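Local coordinates for protein thiol peroxidase (PDB 1XVQ) that reduces hydrogen peroxide and organic hydroperoxides to water and alcohols, probably drawing on thioredoxin for its electrons, and probably protects the cell from oxidative stress, at residues V147-I150 / A151-P154. Numbering follows the deposited sequence.
Sequences VPEI and AQEP. With YT3 (yttrium (III) ion), chain D.
A type I beta turn from Glu149 to Gln152 folds the chain back on itself, with Ile150 and Ala151 at its corner. The turn is closed by a weak hydrogen bond, Gln152 N to Glu149 O at 3.4 Å, bent to 154° at the hydrogen. From the far side of the turn the Gln152 side chain reaches back to Pro148, in the loop that follows strand 141-146. With CG anti to the backbone N (chi1 -169°) and the chain extended beyond, its amide is carried to the CG-CD side of the Pro148 ring, above the ring plane but well off its centre, the two side chains crossing at roughly a right angle; Gln152 OE1 sits 3.5 Å from Pro148 CG, and NE2 lies near both CG and CD of that ring. The methyls of Val147 pack against both Gln152 and Pro154: CG1 lies 3.5 Å from Gln152 CB, while CG2 reaches Pro154 CG at 4.0 Å. Val147 and Pro154 are both buried. In the thioredoxin fold of this peroxiredoxin, the loop links edge strand 141-146 to the C-terminal helix 156-165, away from the predicted active-site cysteine. Backbone hydrogen bonds pair Pro148 with Ile11 and Ile150 with Asn9, joining the loop to residues near the N-terminus. Two waters link Glu149 to the returning chain. One donates to both Glu149 OE2 (3.1 Å) and Gln152 OE1 (2.7 Å), bridging a carboxylate and an amide whose planes stand 80° apart. The other accepts from Ala151 N at 3.2 Å and donates weakly to the same OE2.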
# COMPACT_ATOMS: atom_id res chain seq x y z
N VAL A 147 8.64 1.11 5.16
CA VAL A 147 9.89 1.83 4.97
C VAL A 147 10.14 2.63 6.25
O VAL A 147 9.34 3.47 6.64
CB VAL A 147 9.82 2.73 3.74
CG1 VAL A 147 11.17 3.41 3.52
CG2 VAL A 147 9.45 1.90 2.51
N PRO A 148 11.26 2.35 6.94
CA PRO A 148 11.64 3.01 8.19
C PRO A 148 11.96 4.49 8.17
O PRO A 148 11.85 5.13 9.20
CB PRO A 148 12.84 2.19 8.64
CG PRO A 148 13.51 1.92 7.36
CD PRO A 148 12.34 1.44 6.51
N GLU A 149 12.38 5.03 7.04
CA GLU A 149 12.70 6.45 7.01
C GLU A 149 12.01 7.13 5.87
O GLU A 149 11.69 6.51 4.86
CB GLU A 149 14.20 6.67 6.86
CG GLU A 149 14.99 6.02 7.91
CD GLU A 149 16.44 5.90 7.48
OE1 GLU A 149 17.18 5.25 8.21
OE2 GLU A 149 16.82 6.46 6.43
N ILE A 150 11.80 8.44 6.03
CA ILE A 150 11.10 9.23 5.03
C ILE A 150 11.66 9.23 3.60
O ILE A 150 10.90 9.13 2.64
CB ILE A 150 10.94 10.70 5.53
CG1 ILE A 150 12.30 11.28 5.87
CG2 ILE A 150 10.06 10.72 6.79
CD1 ILE A 150 12.28 12.76 6.26
N ALA A 151 12.97 9.34 3.45
CA ALA A 151 13.54 9.38 2.11
C ALA A 151 14.19 8.07 1.66
O ALA A 151 15.14 8.08 0.88
CB ALA A 151 14.55 10.52 2.01
N GLN A 152 13.67 6.95 2.13
CA GLN A 152 14.23 5.66 1.75
C GLN A 152 13.34 5.01 0.70
O GLN A 152 12.11 5.08 0.79
CB GLN A 152 14.36 4.77 2.99
CG GLN A 152 15.16 3.51 2.78
CD GLN A 152 15.35 2.73 4.07
OE1 GLN A 152 15.83 3.27 5.07
NE2 GLN A 152 14.97 1.46 4.06
N GLU A 153 13.95 4.39 -0.30
CA GLU A 153 13.17 3.74 -1.36
C GLU A 153 12.85 2.31 -0.91
O GLU A 153 13.69 1.64 -0.31
CB GLU A 153 13.96 3.73 -2.66
CG GLU A 153 13.12 4.08 -3.89
CD GLU A 153 13.81 3.66 -5.19
OE1 GLU A 153 14.17 2.47 -5.30
OE2 GLU A 153 13.99 4.51 -6.08
N PRO A 154 11.65 1.81 -1.21
CA PRO A 154 11.29 0.45 -0.80
C PRO A 154 12.19 -0.61 -1.44
O PRO A 154 12.75 -0.39 -2.52
CB PRO A 154 9.85 0.31 -1.28
CG PRO A 154 9.39 1.75 -1.46
CD PRO A 154 10.60 2.35 -2.09
Y YT3 D . 19.20 6.17 8.88
O HOH W 1 15.55 9.43 5.27
O HOH W 2 18.09 4.60 4.31